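Local coordinates for protein AlyGC (Glaciecola chathamensis, PDB 5GKD) that probably cleaves alginate by beta-elimination, as a polysaccharide lyase of family 6 that carries a bound calcium ion, at residues A27-F38 and K57-L68. Numbering follows the deposited sequence.
Sequences ANGTWRDFEVLF and KVFLTGQSNLRL. With PO4 (phosphate ion), chain I.
Val36 packs its CG2 methyl against the side chain of Leu60, 3.7 Å from CD2, while its CG1, anti to the backbone N (chi1 178°), meets Leu66 CD1 at 3.6 Å. Both leucines thus converge on one valine in the interior, where Tyr11 of helix 8-17 and Leu50 also touch it. Strands 29-32 and 58-62 pair in parallel, as do 35-38 and 65-68, with the register slipping by one residue between the two ladders. At this turn the Ser64 hydroxyl accepts from Phe34 N at 2.8 Å and donates to Thr61 O, which Asp33 N reaches from the opposite face of the carbonyl plane. With an alanine here, Phe34 N would probably lose its acceptor and Thr61 O one of its two donors. Asp33 OD1 takes Gln63 N on its anti lone pair at 2.9 Å, a further bond joining the two coils at the turn, and Arg32 lays one guanidinium face over Gly62 CA, 3.6 Å above the plane. On the outer side, Leu37 CD1 covers a face of the Arg67 guanidinium, whose NH1 and NH2 grip two oxygens of a phosphate ion, with NH2 to O1 at 2.7 Å; Arg95 binds the same ion. Glu35 forms a salt bridge with Lys475 of the second subunit. Successive coils stacked strand on strand around an apolar interior are characteristic of the right-handed parallel beta-helix of the pectate lyase-like clan, here near its N-terminal end.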
loop_
_atom_site.group_PDB
_atom_site.type_symbol
_atom_site.label_atom_id
_atom_site.label_comp_id
_atom_site.label_asym_id
_atom_site.label_seq_id
_atom_site.Cartn_x
_atom_site.Cartn_y
_atom_site.Cartn_z
ATOM N N ALA A 27 -18.859 -31.849 -16.408
ATOM C CA ALA A 27 -17.972 -32.393 -17.421
ATOM C C ALA A 27 -16.528 -31.955 -17.188
ATOM O O ALA A 27 -16.257 -30.845 -16.735
ATOM C CB ALA A 27 -18.435 -31.945 -18.819
ATOM N N ASN A 28 -15.599 -32.843 -17.526
ATOM C CA ASN A 28 -14.183 -32.546 -17.401
ATOM C C ASN A 28 -13.846 -31.257 -18.132
ATOM O O ASN A 28 -14.312 -31.020 -19.244
ATOM C CB ASN A 28 -13.350 -33.700 -17.961
ATOM C CG ASN A 28 -13.461 -34.946 -17.126
ATOM O OD1 ASN A 28 -13.789 -34.882 -15.942
ATOM N ND2 ASN A 28 -13.177 -36.086 -17.727
ATOM N N GLY A 29 -13.050 -30.428 -17.486
ATOM C CA GLY A 29 -12.626 -29.169 -18.049
ATOM C C GLY A 29 -12.418 -28.150 -16.947
ATOM O O GLY A 29 -12.475 -28.467 -15.761
ATOM N N THR A 30 -12.179 -26.918 -17.374
ATOM C CA THR A 30 -11.932 -25.792 -16.487
ATOM C C THR A 30 -13.172 -24.901 -16.467
ATOM O O THR A 30 -13.565 -24.351 -17.496
ATOM C CB THR A 30 -10.690 -25.021 -16.943
ATOM O OG1 THR A 30 -9.542 -25.883 -16.867
ATOM C CG2 THR A 30 -10.463 -23.792 -16.087
ATOM N N TRP A 31 -13.801 -24.791 -15.304
ATOM C CA TRP A 31 -14.981 -23.953 -15.113
ATOM C C TRP A 31 -14.527 -22.687 -14.410
ATOM O O TRP A 31 -14.242 -22.716 -13.211
ATOM C CB TRP A 31 -16.047 -24.664 -14.285
ATOM C CG TRP A 31 -16.499 -25.944 -14.858
ATOM C CD1 TRP A 31 -15.749 -27.053 -15.078
ATOM C CD2 TRP A 31 -17.820 -26.258 -15.287
ATOM N NE1 TRP A 31 -16.514 -28.035 -15.627
ATOM C CE2 TRP A 31 -17.796 -27.578 -15.760
ATOM C CE3 TRP A 31 -19.028 -25.548 -15.311
ATOM C CZ2 TRP A 31 -18.930 -28.214 -16.250
ATOM C CZ3 TRP A 31 -20.162 -26.182 -15.800
ATOM C CH2 TRP A 31 -20.102 -27.500 -16.269
ATOM N N ARG A 32 -14.465 -21.582 -15.144
ATOM C CA ARG A 32 -13.942 -20.339 -14.601
ATOM C C ARG A 32 -15.083 -19.465 -14.095
ATOM O O ARG A 32 -16.153 -19.411 -14.702
ATOM C CB ARG A 32 -13.107 -19.590 -15.646
ATOM C CG ARG A 32 -12.416 -18.340 -15.096
ATOM C CD ARG A 32 -10.964 -18.172 -15.538
ATOM N NE ARG A 32 -10.366 -17.017 -14.860
ATOM C CZ ARG A 32 -9.312 -17.041 -14.032
ATOM N NH1 ARG A 32 -8.656 -18.174 -13.753
ATOM N NH2 ARG A 32 -8.907 -15.904 -13.476
ATOM N N ASP A 33 -14.857 -18.799 -12.965
ATOM C CA ASP A 33 -15.835 -17.872 -12.396
ATOM C C ASP A 33 -17.196 -18.540 -12.199
ATOM O O ASP A 33 -18.234 -17.971 -12.521
ATOM C CB ASP A 33 -15.985 -16.625 -13.275
ATOM C CG ASP A 33 -14.668 -15.885 -13.494
ATOM O OD1 ASP A 33 -13.754 -15.970 -12.652
ATOM O OD2 ASP A 33 -14.561 -15.201 -14.525
ATOM N N PHE A 34 -17.190 -19.762 -11.673
ATOM C CA PHE A 34 -18.402 -20.551 -11.478
ATOM C C PHE A 34 -18.773 -20.532 -9.996
ATOM O O PHE A 34 -18.199 -21.275 -9.199
ATOM C CB PHE A 34 -18.188 -21.979 -11.973
ATOM C CG PHE A 34 -19.456 -22.791 -12.073
ATOM C CD1 PHE A 34 -20.702 -22.182 -12.009
ATOM C CD2 PHE A 34 -19.401 -24.163 -12.231
ATOM C CE1 PHE A 34 -21.854 -22.926 -12.113
ATOM C CE2 PHE A 34 -20.568 -24.908 -12.321
ATOM C CZ PHE A 34 -21.788 -24.286 -12.263
ATOM N N GLU A 35 -19.758 -19.703 -9.640
ATOM C CA GLU A 35 -20.322 -19.667 -8.289
ATOM C C GLU A 35 -21.437 -20.703 -8.208
ATOM O O GLU A 35 -22.560 -20.455 -8.641
ATOM C CB GLU A 35 -20.840 -18.272 -7.954
ATOM C CG GLU A 35 -19.757 -17.230 -7.837
ATOM C CD GLU A 35 -20.287 -15.845 -7.494
ATOM O OE1 GLU A 35 -20.709 -15.621 -6.337
ATOM O OE2 GLU A 35 -20.257 -14.973 -8.377
ATOM N N VAL A 36 -21.127 -21.869 -7.646
ATOM C CA VAL A 36 -22.035 -23.008 -7.638
ATOM C C VAL A 36 -22.974 -22.880 -6.450
ATOM O O VAL A 36 -22.526 -22.788 -5.308
ATOM C CB VAL A 36 -21.262 -24.333 -7.571
ATOM C CG1 VAL A 36 -22.227 -25.506 -7.514
ATOM C CG2 VAL A 36 -20.293 -24.454 -8.748
ATOM N N LEU A 37 -24.277 -22.878 -6.711
ATOM C CA LEU A 37 -25.287 -22.983 -5.665
ATOM C C LEU A 37 -25.971 -24.325 -5.861
ATOM O O LEU A 37 -26.752 -24.499 -6.803
ATOM C CB LEU A 37 -26.288 -21.828 -5.707
ATOM C CG LEU A 37 -27.486 -21.915 -4.743
ATOM C CD1 LEU A 37 -27.012 -22.125 -3.319
ATOM C CD2 LEU A 37 -28.385 -20.680 -4.831
ATOM N N PHE A 38 -25.640 -25.278 -4.991
ATOM C CA PHE A 38 -26.161 -26.639 -5.031
ATOM C C PHE A 38 -27.279 -26.701 -4.004
ATOM O O PHE A 38 -27.057 -27.002 -2.833
ATOM C CB PHE A 38 -25.065 -27.649 -4.726
ATOM C CG PHE A 38 -25.480 -29.080 -4.931
ATOM C CD1 PHE A 38 -26.306 -29.434 -5.977
ATOM C CD2 PHE A 38 -25.024 -30.065 -4.095
ATOM C CE1 PHE A 38 -26.668 -30.753 -6.159
ATOM C CE2 PHE A 38 -25.380 -31.386 -4.286
ATOM C CZ PHE A 38 -26.199 -31.729 -5.302
ATOM N N LYS A 57 -9.943 -33.925 -13.047
ATOM C CA LYS A 57 -10.025 -33.233 -14.331
ATOM C C LYS A 57 -11.093 -32.148 -14.372
ATOM O O LYS A 57 -11.287 -31.531 -15.426
ATOM C CB LYS A 57 -10.284 -34.237 -15.466
ATOM C CG LYS A 57 -9.133 -35.207 -15.698
ATOM C CD LYS A 57 -9.417 -36.198 -16.823
ATOM C CE LYS A 57 -8.150 -36.955 -17.201
ATOM N NZ LYS A 57 -8.379 -38.087 -18.148
ATOM N N VAL A 58 -11.820 -31.924 -13.281
ATOM C CA VAL A 58 -12.782 -30.830 -13.177
ATOM C C VAL A 58 -12.194 -29.790 -12.244
ATOM O O VAL A 58 -12.041 -30.024 -11.036
ATOM C CB VAL A 58 -14.153 -31.305 -12.681
ATOM C CG1 VAL A 58 -15.066 -30.124 -12.419
ATOM C CG2 VAL A 58 -14.766 -32.270 -13.675
ATOM N N PHE A 59 -11.885 -28.633 -12.801
ATOM C CA PHE A 59 -11.296 -27.526 -12.075
ATOM C C PHE A 59 -12.293 -26.391 -12.007
ATOM O O PHE A 59 -12.927 -26.062 -13.012
ATOM C CB PHE A 59 -10.015 -27.053 -12.766
ATOM C CG PHE A 59 -9.008 -28.131 -12.945
ATOM C CD1 PHE A 59 -8.212 -28.529 -11.886
ATOM C CD2 PHE A 59 -8.862 -28.763 -14.168
ATOM C CE1 PHE A 59 -7.280 -29.523 -12.042
ATOM C CE2 PHE A 59 -7.927 -29.771 -14.324
ATOM C CZ PHE A 59 -7.136 -30.149 -13.256
ATOM N N LEU A 60 -12.421 -25.799 -10.834
ATOM C CA LEU A 60 -13.199 -24.588 -10.643
ATOM C C LEU A 60 -12.209 -23.481 -10.322
ATOM O O LEU A 60 -11.557 -23.513 -9.273
ATOM C CB LEU A 60 -14.242 -24.752 -9.543
ATOM C CG LEU A 60 -15.574 -25.297 -10.056
ATOM C CD1 LEU A 60 -15.416 -26.728 -10.474
ATOM C CD2 LEU A 60 -16.684 -25.160 -9.044
ATOM N N THR A 61 -12.103 -22.506 -11.221
ATOM C CA THR A 61 -11.029 -21.524 -11.195
ATOM C C THR A 61 -11.599 -20.106 -11.190
ATOM O O THR A 61 -12.809 -19.886 -11.287
ATOM C CB THR A 61 -10.078 -21.700 -12.389
ATOM O OG1 THR A 61 -10.754 -21.361 -13.614
ATOM C CG2 THR A 61 -9.568 -23.128 -12.463
ATOM N N GLY A 62 -10.707 -19.137 -11.073
ATOM C CA GLY A 62 -11.146 -17.756 -10.993
ATOM C C GLY A 62 -11.993 -17.540 -9.761
ATOM O O GLY A 62 -11.741 -18.113 -8.697
ATOM N N GLN A 63 -13.030 -16.717 -9.906
ATOM C CA GLN A 63 -13.899 -16.377 -8.777
ATOM C C GLN A 63 -15.053 -17.372 -8.711
ATOM O O GLN A 63 -16.213 -17.049 -8.939
ATOM C CB GLN A 63 -14.377 -14.934 -8.874
ATOM C CG GLN A 63 -13.348 -13.946 -8.345
ATOM C CD GLN A 63 -12.025 -14.070 -9.089
ATOM O OE1 GLN A 63 -11.900 -13.606 -10.224
ATOM N NE2 GLN A 63 -11.059 -14.741 -8.483
ATOM N N SER A 64 -14.687 -18.615 -8.394
ATOM C CA SER A 64 -15.598 -19.732 -8.204
ATOM C C SER A 64 -15.774 -19.995 -6.719
ATOM O O SER A 64 -14.917 -19.648 -5.905
ATOM C CB SER A 64 -15.068 -21.000 -8.875
ATOM O OG SER A 64 -15.053 -20.902 -10.273
ATOM N N ASN A 65 -16.895 -20.618 -6.375
ATOM C CA ASN A 65 -17.141 -21.039 -5.002
ATOM C C ASN A 65 -18.278 -22.054 -5.026
ATOM O O ASN A 65 -18.780 -22.421 -6.091
ATOM C CB ASN A 65 -17.423 -19.839 -4.087
ATOM C CG ASN A 65 -18.703 -19.083 -4.454
ATOM O OD1 ASN A 65 -19.578 -19.602 -5.134
ATOM N ND2 ASN A 65 -18.806 -17.846 -3.988
ATOM N N LEU A 66 -18.668 -22.525 -3.844
ATOM C CA LEU A 66 -19.675 -23.575 -3.729
ATOM C C LEU A 66 -20.532 -23.344 -2.495
ATOM O O LEU A 66 -20.006 -23.100 -1.404
ATOM C CB LEU A 66 -19.026 -24.961 -3.665
ATOM C CG LEU A 66 -19.898 -26.157 -3.254
ATOM C CD1 LEU A 66 -21.027 -26.383 -4.235
ATOM C CD2 LEU A 66 -19.055 -27.414 -3.117
ATOM N N ARG A 67 -21.846 -23.405 -2.676
ATOM C CA ARG A 67 -22.791 -23.334 -1.571
ATOM C C ARG A 67 -23.708 -24.540 -1.647
ATOM O O ARG A 67 -24.198 -24.878 -2.728
ATOM C CB ARG A 67 -23.599 -22.033 -1.600
ATOM C CG ARG A 67 -22.785 -20.797 -1.202
ATOM C CD ARG A 67 -23.581 -19.516 -1.330
ATOM N NE ARG A 67 -23.939 -19.240 -2.716
ATOM C CZ ARG A 67 -24.938 -18.452 -3.104
ATOM N NH1 ARG A 67 -25.721 -17.856 -2.205
ATOM N NH2 ARG A 67 -25.161 -18.270 -4.401
ATOM N N LEU A 68 -23.893 -25.216 -0.517
ATOM C CA LEU A 68 -24.872 -26.286 -0.380
ATOM C C LEU A 68 -26.080 -25.767 0.386
ATOM O O LEU A 68 -25.928 -25.038 1.364
ATOM C CB LEU A 68 -24.294 -27.493 0.364
ATOM C CG LEU A 68 -23.261 -28.358 -0.340
ATOM C CD1 LEU A 68 -21.889 -27.686 -0.303
ATOM C CD2 LEU A 68 -23.194 -29.768 0.262
HETATM P P PO4 I . -28.120 -15.903 -4.128
HETATM O O1 PO4 I . -27.017 -16.380 -5.043
HETATM O O2 PO4 I . -29.451 -16.011 -4.834
HETATM O O3 PO4 I . -28.176 -16.726 -2.861
HETATM O O4 PO4 I . -27.843 -14.468 -3.769
HETATM O O HOH W 1 -11.433 -14.706 -12.723
HETATM O O HOH W 2 -8.406 -20.768 -15.130
HETATM O O HOH W 3 -17.630 -15.151 -10.334
HETATM O O HOH W 4 -24.464 -18.598 -7.230
HETATM O O HOH W 5 -21.835 -16.812 -4.296
HETATM O O HOH W 6 -22.306 -20.036 -4.852
#